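Local coordinates for ferredoxin--NADP reductase, apicoplast (Plasmodium falciparum, PDB 3JQQ), which transfers electrons between NADP(H) and ferredoxin through its FAD, in the apicoplast, at residues K191-D196 with E230-M235; D221-L226 with I242-S247; F173-T178 with I186-K191. The protein carries 1 engineered substitution. One frame throughout, in Å; residues are numbered along the deposited sequence.

Interaction 1 (K191-D196 with E230-M235)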
loop_
_atom_site.group_PDB
_atom_site.type_symbol
_atom_site.label_atom_id
_atom_site.label_comp_id
_atom_site.label_asym_id
_atom_site.label_seq_id
_atom_site.Cartn_x
_atom_site.Cartn_y
_atom_site.Cartn_z
ATOM N N LYS B 191 -25.601 -0.171 -11.479
ATOM C CA LYS B 191 -26.012 -0.545 -12.830
ATOM C C LYS B 191 -26.999 -1.710 -12.814
ATOM O O LYS B 191 -28.038 -1.661 -13.469
ATOM C CB LYS B 191 -24.811 -0.902 -13.709
ATOM C CG LYS B 191 -25.215 -1.465 -15.067
ATOM C CD LYS B 191 -24.012 -1.888 -15.894
ATOM C CE LYS B 191 -24.443 -2.659 -17.137
ATOM N NZ LYS B 191 -25.323 -1.851 -18.031
ATOM N N LEU B 192 -26.668 -2.753 -12.060
ATOM C CA LEU B 192 -27.468 -3.975 -12.042
ATOM C C LEU B 192 -28.860 -3.763 -11.448
ATOM O O LEU B 192 -29.854 -4.248 -11.990
ATOM C CB LEU B 192 -26.735 -5.085 -11.279
ATOM C CG LEU B 192 -25.354 -5.506 -11.794
ATOM C CD1 LEU B 192 -24.597 -6.292 -10.730
ATOM C CD2 LEU B 192 -25.467 -6.317 -13.076
ATOM N N PHE B 193 -28.929 -3.039 -10.336
ATOM C CA PHE B 193 -30.194 -2.843 -9.631
ATOM C C PHE B 193 -30.889 -1.535 -10.009
ATOM O O PHE B 193 -31.860 -1.133 -9.368
ATOM C CB PHE B 193 -29.987 -2.913 -8.117
ATOM C CG PHE B 193 -29.571 -4.272 -7.622
ATOM C CD1 PHE B 193 -30.348 -5.388 -7.882
ATOM C CD2 PHE B 193 -28.408 -4.428 -6.882
ATOM C CE1 PHE B 193 -29.968 -6.637 -7.423
ATOM C CE2 PHE B 193 -28.024 -5.672 -6.419
ATOM C CZ PHE B 193 -28.805 -6.779 -6.688
ATOM N N ALA B 194 -30.384 -0.873 -11.045
ATOM C CA ALA B 194 -30.990 0.358 -11.561
ATOM C C ALA B 194 -31.095 1.477 -10.521
ATOM O O ALA B 194 -32.049 2.256 -10.531
ATOM C CB ALA B 194 -32.358 0.063 -12.164
ATOM N N TYR B 195 -30.100 1.563 -9.642
ATOM C CA TYR B 195 -30.095 2.538 -8.559
ATOM C C TYR B 195 -30.390 3.965 -9.008
ATOM O O TYR B 195 -29.785 4.471 -9.952
ATOM C CB TYR B 195 -28.763 2.523 -7.810
ATOM C CG TYR B 195 -28.778 3.313 -6.526
ATOM C CD1 TYR B 195 -29.180 2.722 -5.337
ATOM C CD2 TYR B 195 -28.403 4.653 -6.498
ATOM C CE1 TYR B 195 -29.207 3.434 -4.155
ATOM C CE2 TYR B 195 -28.425 5.379 -5.314
ATOM C CZ TYR B 195 -28.829 4.760 -4.146
ATOM O OH TYR B 195 -28.853 5.460 -2.956
ATOM N N ASP B 196 -31.317 4.608 -8.307
ATOM C CA ASP B 196 -31.573 6.031 -8.482
ATOM C C ASP B 196 -31.862 6.677 -7.129
ATOM O O ASP B 196 -32.850 6.352 -6.468
ATOM C CB ASP B 196 -32.731 6.274 -9.452
ATOM C CG ASP B 196 -32.971 7.748 -9.706
ATOM O OD1 ASP B 196 -32.297 8.576 -9.056
ATOM O OD2 ASP B 196 -33.828 8.078 -10.550
ATOM N N GLU B 230 -26.830 -1.090 2.565
ATOM C CA GLU B 230 -27.985 -1.434 3.385
ATOM C C GLU B 230 -29.280 -1.332 2.585
ATOM O O GLU B 230 -30.225 -2.080 2.825
ATOM C CB GLU B 230 -28.049 -0.558 4.638
ATOM C CG GLU B 230 -27.105 -1.011 5.740
ATOM C CD GLU B 230 -27.201 -0.157 6.989
ATOM O OE1 GLU B 230 -27.504 1.049 6.867
ATOM O OE2 GLU B 230 -26.964 -0.692 8.095
ATOM N N TYR B 231 -29.316 -0.411 1.628
ATOM C CA TYR B 231 -30.494 -0.248 0.787
ATOM C C TYR B 231 -30.681 -1.442 -0.145
ATOM O O TYR B 231 -31.810 -1.865 -0.411
ATOM C CB TYR B 231 -30.419 1.046 -0.027
ATOM C CG TYR B 231 -31.471 1.130 -1.120
ATOM C CD1 TYR B 231 -32.750 1.603 -0.847
ATOM C CD2 TYR B 231 -31.186 0.728 -2.418
ATOM C CE1 TYR B 231 -33.710 1.680 -1.843
ATOM C CE2 TYR B 231 -32.138 0.801 -3.417
ATOM C CZ TYR B 231 -33.398 1.278 -3.124
ATOM O OH TYR B 231 -34.348 1.350 -4.118
ATOM N N PHE B 232 -29.574 -1.984 -0.642
ATOM C CA PHE B 232 -29.646 -3.135 -1.528
ATOM C C PHE B 232 -30.082 -4.385 -0.769
ATOM O O PHE B 232 -30.851 -5.199 -1.292
ATOM C CB PHE B 232 -28.308 -3.369 -2.230
ATOM C CG PHE B 232 -27.890 -2.244 -3.136
ATOM C CD1 PHE B 232 -26.632 -1.674 -3.022
ATOM C CD2 PHE B 232 -28.762 -1.752 -4.104
ATOM C CE1 PHE B 232 -26.244 -0.640 -3.852
ATOM C CE2 PHE B 232 -28.379 -0.716 -4.938
ATOM C CZ PHE B 232 -27.121 -0.161 -4.814
ATOM N N GLN B 233 -29.599 -4.531 0.457
ATOM C CA GLN B 233 -29.906 -5.704 1.269
ATOM C C GLN B 233 -31.357 -5.686 1.752
ATOM O O GLN B 233 -31.952 -6.736 1.999
ATOM C CB GLN B 233 -28.940 -5.798 2.453
ATOM C CG GLN B 233 -28.731 -7.207 2.977
ATOM C CD GLN B 233 -27.475 -7.336 3.821
ATOM O OE1 GLN B 233 -26.948 -6.344 4.327
ATOM N NE2 GLN B 233 -26.990 -8.564 3.977
ATOM N N LYS B 234 -31.923 -4.490 1.877
ATOM C CA LYS B 234 -33.316 -4.332 2.296
ATOM C C LYS B 234 -34.280 -4.532 1.126
ATOM O O LYS B 234 -35.327 -5.163 1.273
ATOM C CB LYS B 234 -33.516 -2.947 2.925
ATOM C CG LYS B 234 -34.906 -2.717 3.517
ATOM C CD LYS B 234 -35.017 -1.335 4.152
ATOM C CE LYS B 234 -34.814 -0.232 3.120
ATOM N NZ LYS B 234 -34.973 1.131 3.705
ATOM N N MET B 235 -33.911 -3.999 -0.035
ATOM C CA MET B 235 -34.778 -4.001 -1.214
ATOM C C MET B 235 -34.649 -5.257 -2.078
ATOM O O MET B 235 -35.599 -5.649 -2.757
ATOM C CB MET B 235 -34.509 -2.760 -2.069
ATOM C CG MET B 235 -35.362 -1.551 -1.717
ATOM S SD MET B 235 -36.876 -1.467 -2.696
ATOM C CE MET B 235 -37.714 -2.958 -2.164
HETATM O O HOH W 1 -32.915 2.492 -6.462
#
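F193 and Y195, just past the end of a helix, meet Y231 and F232 on the next one through rings alone, a four-membered aromatic cluster with no direct hydrogen bond across it. Y195 turns its edge to the face of Y231 in an offset edge-to-face pair, planes at 90°, with CE1 of Y195 3.8 Å from CD2 of Y231. The same rim reaches F232: CD1 of Y195 lies 3.6 Å from both CE2 and CZ of F232, the two planes inclined at 67°. F193, two residues earlier, brings its CD2 to 3.9 Å from CD2 of F232, and F232 thus touches the residues before and after A194. The contact joins the loop that follows helix 183-192 to helix 226-235 in the NADP-binding domain, where both helices pack on the same parallel sheet; F193 also touches I211 of strand 211-217 and stacks on Y236. CG of Y231 is anti to the backbone N (chi1 168°), which sets the ring beside Y195. The hydroxyl of Y231 is hydrogen-bonded with the carbonyl of L200. Y231 OH also accepts a hydrogen bond from a water 3.0 Å away, which in turn accepts from N of D196.

Interaction 2 (D221-L226 with I242-S247); sequences DSILYL and IHYVFS. With A2P (adenosine-2'-5'-diphosphate), chain J.
The Y244 ring lies between two isoleucines: CD1 of I223 is over one face and CG2 of I242, from its own strand, over the opposite face, each offset toward the rim. CD1 of I223 stands 3.8 Å from the centroid of the Y244 ring and only 16° off the normal, a CH-pi contact whose shortest approach is 3.6 Å, to CE2 of Y244. The isoleucine's other branch follows the same side, CG2 of I223 coming to 3.8 Å from CE2 of Y244. At the phenol end, CD2 of L226 reaches OH of Y244 at 3.7 Å, approaching the ring obliquely. F246, two residues on, receives I223 differently: CD1 of I223 sits near the plane of the F246 ring, at its edge, 4.1 Å from CE1 of F246. One methyl thus meets a face and an edge at once. I223 can do this because CG1 is anti to its carbonyl carbon (chi1 -58°) and CD1 continues in an extended chain (chi2 169°), carrying the methyl out to the strand. L229 of helix 226-235 and Y215 of strand 211-217 pack on both I223 and Y244, extending the apolar layer. The polar work is done beyond F246, where S247 OG accepts a hydrogen bond from the ribose hydroxyl O3' of the bound adenosine-2'-5'-diphosphate at 2.8 Å. A second bond, from OG of S247 to the phosphate oxygen O3P of the ligand at 2.7 Å, is not settled. Elsewhere K286 (engineered), K119 and Y258 also hydrogen-bond the ligand. S247 follows directly on edge strand 240-246 of the five-stranded parallel sheet, whose end borders, as in ferredoxin-NADP+ reductases generally, the 2'-phosphate subsite of the NADP pocket.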
loop_
_atom_site.group_PDB
_atom_site.type_symbol
_atom_site.label_atom_id
_atom_site.label_comp_id
_atom_site.label_asym_id
_atom_site.label_seq_id
_atom_site.Cartn_x
_atom_site.Cartn_y
_atom_site.Cartn_z
ATOM N N ASP B 221 -18.232 1.515 11.476
ATOM C CA ASP B 221 -18.214 2.912 11.055
ATOM C C ASP B 221 -17.269 3.148 9.880
ATOM O O ASP B 221 -17.207 4.250 9.338
ATOM C CB ASP B 221 -17.842 3.827 12.224
ATOM C CG ASP B 221 -19.006 4.072 13.171
ATOM O OD1 ASP B 221 -19.990 3.299 13.132
ATOM O OD2 ASP B 221 -18.933 5.038 13.960
ATOM N N SER B 222 -16.540 2.106 9.489
ATOM C CA SER B 222 -15.580 2.218 8.396
ATOM C C SER B 222 -16.119 1.656 7.083
ATOM O O SER B 222 -15.456 1.738 6.054
ATOM C CB SER B 222 -14.259 1.538 8.765
ATOM O OG SER B 222 -13.657 2.168 9.885
ATOM N N ILE B 223 -17.323 1.091 7.122
ATOM C CA ILE B 223 -17.959 0.597 5.908
ATOM C C ILE B 223 -18.251 1.758 4.966
ATOM O O ILE B 223 -19.000 2.677 5.305
ATOM C CB ILE B 223 -19.274 -0.149 6.204
ATOM C CG1 ILE B 223 -19.023 -1.316 7.158
ATOM C CG2 ILE B 223 -19.912 -0.639 4.913
ATOM C CD1 ILE B 223 -20.290 -1.937 7.693
ATOM N N LEU B 224 -17.649 1.724 3.793
ATOM C CA LEU B 224 -17.884 2.746 2.792
ATOM C C LEU B 224 -19.166 2.431 2.027
ATOM O O LEU B 224 -19.418 1.280 1.675
ATOM C CB LEU B 224 -16.684 2.843 1.849
ATOM C CG LEU B 224 -15.367 3.066 2.602
ATOM C CD1 LEU B 224 -14.181 3.124 1.652
ATOM C CD2 LEU B 224 -15.445 4.329 3.449
ATOM N N TYR B 225 -19.977 3.452 1.788
ATOM C CA TYR B 225 -21.241 3.295 1.067
ATOM C C TYR B 225 -22.213 2.358 1.794
ATOM O O TYR B 225 -22.916 1.560 1.175
ATOM C CB TYR B 225 -20.996 2.849 -0.374
ATOM C CG TYR B 225 -20.242 3.878 -1.196
ATOM C CD1 TYR B 225 -20.840 5.071 -1.567
ATOM C CD2 TYR B 225 -18.930 3.654 -1.598
ATOM C CE1 TYR B 225 -20.156 6.017 -2.311
ATOM C CE2 TYR B 225 -18.239 4.596 -2.342
ATOM C CZ TYR B 225 -18.860 5.777 -2.693
ATOM O OH TYR B 225 -18.181 6.720 -3.429
ATOM N N LEU B 226 -22.246 2.487 3.117
ATOM C CA LEU B 226 -23.137 1.718 3.984
ATOM C C LEU B 226 -24.612 1.985 3.671
ATOM O O LEU B 226 -25.450 1.087 3.783
ATOM C CB LEU B 226 -22.835 2.053 5.449
ATOM C CG LEU B 226 -23.177 1.059 6.567
ATOM C CD1 LEU B 226 -24.398 1.497 7.363
ATOM C CD2 LEU B 226 -23.336 -0.369 6.035
ATOM N N ILE B 242 -24.287 -9.947 2.159
ATOM C CA ILE B 242 -23.054 -9.244 2.502
ATOM C C ILE B 242 -22.404 -9.780 3.769
ATOM O O ILE B 242 -23.022 -9.797 4.832
ATOM C CB ILE B 242 -23.302 -7.739 2.709
ATOM C CG1 ILE B 242 -23.938 -7.118 1.463
ATOM C CG2 ILE B 242 -22.004 -7.032 3.073
ATOM C CD1 ILE B 242 -24.461 -5.709 1.688
ATOM N N HIS B 243 -21.149 -10.202 3.656
ATOM C CA HIS B 243 -20.380 -10.637 4.815
ATOM C C HIS B 243 -19.300 -9.609 5.161
ATOM O O HIS B 243 -18.404 -9.344 4.358
ATOM C CB HIS B 243 -19.750 -12.012 4.563
ATOM C CG HIS B 243 -20.748 -13.094 4.285
ATOM N ND1 HIS B 243 -21.651 -13.534 5.230
ATOM C CD2 HIS B 243 -20.978 -13.833 3.173
ATOM C CE1 HIS B 243 -22.400 -14.498 4.713
ATOM N NE2 HIS B 243 -22.010 -14.693 3.463
ATOM N N TYR B 244 -19.396 -9.033 6.357
ATOM C CA TYR B 244 -18.435 -8.032 6.816
ATOM C C TYR B 244 -17.362 -8.650 7.706
ATOM O O TYR B 244 -17.668 -9.395 8.636
ATOM C CB TYR B 244 -19.143 -6.920 7.597
ATOM C CG TYR B 244 -20.077 -6.063 6.779
ATOM C CD1 TYR B 244 -21.448 -6.086 7.006
ATOM C CD2 TYR B 244 -19.592 -5.221 5.789
ATOM C CE1 TYR B 244 -22.309 -5.298 6.267
ATOM C CE2 TYR B 244 -20.442 -4.433 5.041
ATOM C CZ TYR B 244 -21.800 -4.473 5.285
ATOM O OH TYR B 244 -22.650 -3.687 4.542
ATOM N N VAL B 245 -16.104 -8.326 7.425
ATOM C CA VAL B 245 -14.995 -8.803 8.241
ATOM C C VAL B 245 -14.263 -7.617 8.858
ATOM O O VAL B 245 -13.537 -6.899 8.168
ATOM C CB VAL B 245 -14.002 -9.634 7.413
ATOM C CG1 VAL B 245 -12.984 -10.302 8.325
ATOM C CG2 VAL B 245 -14.741 -10.668 6.579
ATOM N N PHE B 246 -14.456 -7.416 10.157
ATOM C CA PHE B 246 -13.891 -6.257 10.837
ATOM C C PHE B 246 -12.530 -6.569 11.460
ATOM O O PHE B 246 -12.391 -7.515 12.234
ATOM C CB PHE B 246 -14.864 -5.726 11.897
ATOM C CG PHE B 246 -16.231 -5.387 11.356
ATOM C CD1 PHE B 246 -16.379 -4.465 10.332
ATOM C CD2 PHE B 246 -17.367 -5.981 11.882
ATOM C CE1 PHE B 246 -17.633 -4.152 9.836
ATOM C CE2 PHE B 246 -18.623 -5.671 11.391
ATOM C CZ PHE B 246 -18.756 -4.757 10.368
ATOM N N SER B 247 -11.526 -5.765 11.126
ATOM C CA SER B 247 -10.174 -6.026 11.608
ATOM C C SER B 247 -9.957 -5.626 13.070
ATOM O O SER B 247 -9.001 -6.082 13.694
ATOM C CB SER B 247 -9.118 -5.384 10.695
ATOM O OG SER B 247 -9.297 -3.983 10.581
HETATM P P1 A2P J . -6.034 -3.417 9.471
HETATM O O1P A2P J . -5.286 -4.573 10.088
HETATM O O2P A2P J . -5.178 -2.527 8.602
HETATM O O3P A2P J . -6.933 -2.678 10.435
HETATM P P2 A2P J . -7.282 0.173 4.480
HETATM O O4P A2P J . -7.899 0.207 3.103
HETATM O O5P A2P J . -5.770 0.222 4.492
HETATM O O6P A2P J . -7.952 1.087 5.477
HETATM O "O5'" A2P J . -7.622 -1.306 5.019
HETATM C "C5'" A2P J . -8.888 -1.897 4.732
HETATM C "C4'" A2P J . -9.051 -3.165 5.559
HETATM O "O4'" A2P J . -8.193 -4.192 5.049
HETATM C "C3'" A2P J . -8.651 -2.939 7.010
HETATM O "O3'" A2P J . -9.596 -3.611 7.849
HETATM C "C2'" A2P J . -7.301 -3.612 7.144
HETATM O "O2'" A2P J . -7.070 -4.117 8.456
HETATM C "C1'" A2P J . -7.494 -4.755 6.163
HETATM N N9 A2P J . -6.216 -5.435 5.833
HETATM C C8 A2P J . -4.980 -5.049 6.208
HETATM N N7 A2P J . -4.041 -5.918 5.754
HETATM C C5 A2P J . -4.686 -6.891 5.080
HETATM C C6 A2P J . -4.307 -8.122 4.345
HETATM N N6 A2P J . -3.013 -8.500 4.233
HETATM N N1 A2P J . -5.296 -8.857 3.786
HETATM C C2 A2P J . -6.588 -8.497 3.883
HETATM N N3 A2P J . -7.001 -7.396 4.534
HETATM C C4 A2P J . -6.117 -6.570 5.141
#

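Interaction 3 (F173-T178 with I186-K191); sequences FIFIAT and ISFLKK. With A2P (adenosine-2'-5'-diphosphate), chain J.
The helix segment 186-191 lies over one face of the parallel sheet at strand 173-178, the backbones nearest at F175 and F188, whose CA atoms are 9.9 Å apart. Two phenylalanines bridge that gap. CD1 of F188 approaches the outer rim of the other ring, being 3.8 Å from both CE2 and CZ of F175. The rings are neither stacked nor edge-to-face: their centroids lie 5.6 Å apart and the planes meet obliquely at 48°. CG of F188 is anti to its carbonyl carbon (chi1 -65°), which sets the ring against that rim. The contact is wholly apolar and buried. At the far end of the strand the ligand is met by carbon: T178 CB comes 3.7 Å from the ribose O4' of adenosine-2'-5'-diphosphate, while T178 OG1 is hydrogen-bonded to the backbone N of the engineered K286. Each ring also has a further aromatic neighbour, F175 stacking on Y185 from the first turn of helix 183-192 and F188 meeting Y282 of strand 280-285 edge-to-face. Strand 173-178, helix 183-192 and parallel strand 211-217 form a beta-alpha-beta unit of the Rossmann-like NADP-binding domain, in which this pair packs the helix on the sheet. Strand 173-178 is the middle strand, flanked by 211-217 and 280-285, with helix 259-265 packed on I176 and T178 and helix 183-192 lying on F175.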
loop_
_atom_site.group_PDB
_atom_site.type_symbol
_atom_site.label_atom_id
_atom_site.label_comp_id
_atom_site.label_asym_id
_atom_site.label_seq_id
_atom_site.Cartn_x
_atom_site.Cartn_y
_atom_site.Cartn_z
ATOM N N PHE B 173 -22.501 -13.306 -9.030
ATOM C CA PHE B 173 -21.201 -12.714 -8.709
ATOM C C PHE B 173 -20.731 -13.019 -7.292
ATOM O O PHE B 173 -21.536 -13.230 -6.383
ATOM C CB PHE B 173 -21.246 -11.191 -8.871
ATOM C CG PHE B 173 -21.590 -10.725 -10.259
ATOM C CD1 PHE B 173 -22.874 -10.310 -10.568
ATOM C CD2 PHE B 173 -20.621 -10.677 -11.248
ATOM C CE1 PHE B 173 -23.191 -9.867 -11.838
ATOM C CE2 PHE B 173 -20.935 -10.230 -12.520
ATOM C CZ PHE B 173 -22.219 -9.831 -12.819
ATOM N N ILE B 174 -19.412 -13.033 -7.124
ATOM C CA ILE B 174 -18.787 -12.938 -5.814
ATOM C C ILE B 174 -17.854 -11.732 -5.845
ATOM O O ILE B 174 -16.876 -11.718 -6.591
ATOM C CB ILE B 174 -17.971 -14.190 -5.467
ATOM C CG1 ILE B 174 -18.890 -15.405 -5.313
ATOM C CG2 ILE B 174 -17.157 -13.972 -4.198
ATOM C CD1 ILE B 174 -18.145 -16.723 -5.206
ATOM N N PHE B 175 -18.170 -10.708 -5.057
ATOM C CA PHE B 175 -17.311 -9.534 -4.958
ATOM C C PHE B 175 -16.524 -9.578 -3.654
ATOM O O PHE B 175 -17.099 -9.756 -2.582
ATOM C CB PHE B 175 -18.124 -8.236 -5.011
ATOM C CG PHE B 175 -18.956 -8.075 -6.256
ATOM C CD1 PHE B 175 -20.223 -7.516 -6.182
ATOM C CD2 PHE B 175 -18.477 -8.471 -7.492
ATOM C CE1 PHE B 175 -20.995 -7.356 -7.317
ATOM C CE2 PHE B 175 -19.247 -8.315 -8.632
ATOM C CZ PHE B 175 -20.508 -7.756 -8.545
ATOM N N ILE B 176 -15.209 -9.411 -3.746
ATOM C CA ILE B 176 -14.361 -9.388 -2.558
ATOM C C ILE B 176 -13.641 -8.042 -2.463
ATOM O O ILE B 176 -13.005 -7.605 -3.418
ATOM C CB ILE B 176 -13.350 -10.555 -2.571
ATOM C CG1 ILE B 176 -14.095 -11.892 -2.520
ATOM C CG2 ILE B 176 -12.381 -10.438 -1.409
ATOM C CD1 ILE B 176 -13.225 -13.096 -2.817
ATOM N N ALA B 177 -13.758 -7.381 -1.315
ATOM C CA ALA B 177 -13.232 -6.025 -1.176
ATOM C C ALA B 177 -12.591 -5.726 0.179
ATOM O O ALA B 177 -12.895 -6.369 1.186
ATOM C CB ALA B 177 -14.329 -5.002 -1.470
ATOM N N THR B 178 -11.693 -4.745 0.179
ATOM C CA THR B 178 -11.187 -4.141 1.402
ATOM C C THR B 178 -11.168 -2.626 1.229
ATOM O O THR B 178 -10.822 -2.122 0.162
ATOM C CB THR B 178 -9.759 -4.621 1.755
ATOM O OG1 THR B 178 -8.849 -4.246 0.711
ATOM C CG2 THR B 178 -9.729 -6.133 1.936
ATOM N N ILE B 186 -19.870 -0.967 -5.868
ATOM C CA ILE B 186 -20.976 -0.025 -5.747
ATOM C C ILE B 186 -21.430 0.393 -7.142
ATOM O O ILE B 186 -22.628 0.493 -7.415
ATOM C CB ILE B 186 -20.568 1.225 -4.941
ATOM C CG1 ILE B 186 -20.138 0.831 -3.522
ATOM C CG2 ILE B 186 -21.703 2.238 -4.905
ATOM C CD1 ILE B 186 -21.137 -0.045 -2.791
ATOM N N SER B 187 -20.462 0.629 -8.023
ATOM C CA SER B 187 -20.746 0.981 -9.410
ATOM C C SER B 187 -21.530 -0.139 -10.085
ATOM O O SER B 187 -22.572 0.095 -10.710
ATOM C CB SER B 187 -19.441 1.240 -10.165
ATOM O OG SER B 187 -19.685 1.529 -11.531
ATOM N N PHE B 188 -21.026 -1.361 -9.952
ATOM C CA PHE B 188 -21.717 -2.530 -10.479
ATOM C C PHE B 188 -23.166 -2.606 -9.992
ATOM O O PHE B 188 -24.090 -2.783 -10.789
ATOM C CB PHE B 188 -20.982 -3.818 -10.099
ATOM C CG PHE B 188 -19.610 -3.944 -10.703
ATOM C CD1 PHE B 188 -18.702 -4.859 -10.194
ATOM C CD2 PHE B 188 -19.226 -3.145 -11.769
ATOM C CE1 PHE B 188 -17.440 -4.985 -10.742
ATOM C CE2 PHE B 188 -17.960 -3.264 -12.321
ATOM C CZ PHE B 188 -17.068 -4.186 -11.805
ATOM N N LEU B 189 -23.356 -2.480 -8.680
ATOM C CA LEU B 189 -24.684 -2.629 -8.084
ATOM C C LEU B 189 -25.650 -1.564 -8.581
ATOM O O LEU B 189 -26.832 -1.836 -8.797
ATOM C CB LEU B 189 -24.600 -2.588 -6.552
ATOM C CG LEU B 189 -23.915 -3.762 -5.845
ATOM C CD1 LEU B 189 -23.766 -3.470 -4.358
ATOM C CD2 LEU B 189 -24.691 -5.054 -6.062
ATOM N N LYS B 190 -25.144 -0.349 -8.757
ATOM C CA LYS B 190 -25.967 0.745 -9.251
ATOM C C LYS B 190 -26.443 0.471 -10.674
ATOM O O LYS B 190 -27.563 0.830 -11.035
ATOM C CB LYS B 190 -25.214 2.076 -9.168
ATOM C CG LYS B 190 -25.097 2.622 -7.750
ATOM C CD LYS B 190 -24.176 3.834 -7.691
ATOM C CE LYS B 190 -24.137 4.433 -6.293
ATOM N NZ LYS B 190 -23.150 5.540 -6.204
ATOM N N LYS B 191 -25.601 -0.171 -11.479
ATOM C CA LYS B 191 -26.012 -0.545 -12.830
ATOM C C LYS B 191 -26.999 -1.710 -12.814
ATOM O O LYS B 191 -28.038 -1.661 -13.469
ATOM C CB LYS B 191 -24.811 -0.902 -13.709
ATOM C CG LYS B 191 -25.215 -1.465 -15.067
ATOM C CD LYS B 191 -24.012 -1.888 -15.894
ATOM C CE LYS B 191 -24.443 -2.659 -17.137
ATOM N NZ LYS B 191 -25.323 -1.851 -18.031
HETATM P P1 A2P J . -6.034 -3.417 9.471
HETATM O O1P A2P J . -5.286 -4.573 10.088
HETATM O O2P A2P J . -5.178 -2.527 8.602
HETATM O O3P A2P J . -6.933 -2.678 10.435
HETATM P P2 A2P J . -7.282 0.173 4.480
HETATM O O4P A2P J . -7.899 0.207 3.103
HETATM O O5P A2P J . -5.770 0.222 4.492
HETATM O O6P A2P J . -7.952 1.087 5.477
HETATM O "O5'" A2P J . -7.622 -1.306 5.019
HETATM C "C5'" A2P J . -8.888 -1.897 4.732
HETATM C "C4'" A2P J . -9.051 -3.165 5.559
HETATM O "O4'" A2P J . -8.193 -4.192 5.049
HETATM C "C3'" A2P J . -8.651 -2.939 7.010
HETATM O "O3'" A2P J . -9.596 -3.611 7.849
HETATM C "C2'" A2P J . -7.301 -3.612 7.144
HETATM O "O2'" A2P J . -7.070 -4.117 8.456
HETATM C "C1'" A2P J . -7.494 -4.755 6.163
HETATM N N9 A2P J . -6.216 -5.435 5.833
HETATM C C8 A2P J . -4.980 -5.049 6.208
HETATM N N7 A2P J . -4.041 -5.918 5.754
HETATM C C5 A2P J . -4.686 -6.891 5.080
HETATM C C6 A2P J . -4.307 -8.122 4.345
HETATM N N6 A2P J . -3.013 -8.500 4.233
HETATM N N1 A2P J . -5.296 -8.857 3.786
HETATM C C2 A2P J . -6.588 -8.497 3.883
HETATM N N3 A2P J . -7.001 -7.396 4.534
HETATM C C4 A2P J . -6.117 -6.570 5.141
#

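In the fold
All three contacts lie in the NADP-binding domain. Interactions 1 and 3 share K191 and helix 183-192; their centres are about 11 Å apart. N of Y195 probably hydrogen-bonds O of K190 at 3.0 Å, and CD1 of L189 packs 3.6 Å from CD1 of F232, continuing the apolar layer. The centre of interaction 2 is about 17 Å from that of interaction 1 and about 13 Å from that of interaction 3, which it joins where CD2 of Y225 meets CG1 of I186 at 3.6 Å. Segments of interactions 1 and 2 alternate along the chain. Interactions 2 and 3 both reach the bound nucleotide, through S247 and T178, whereas interaction 1 lies away from it.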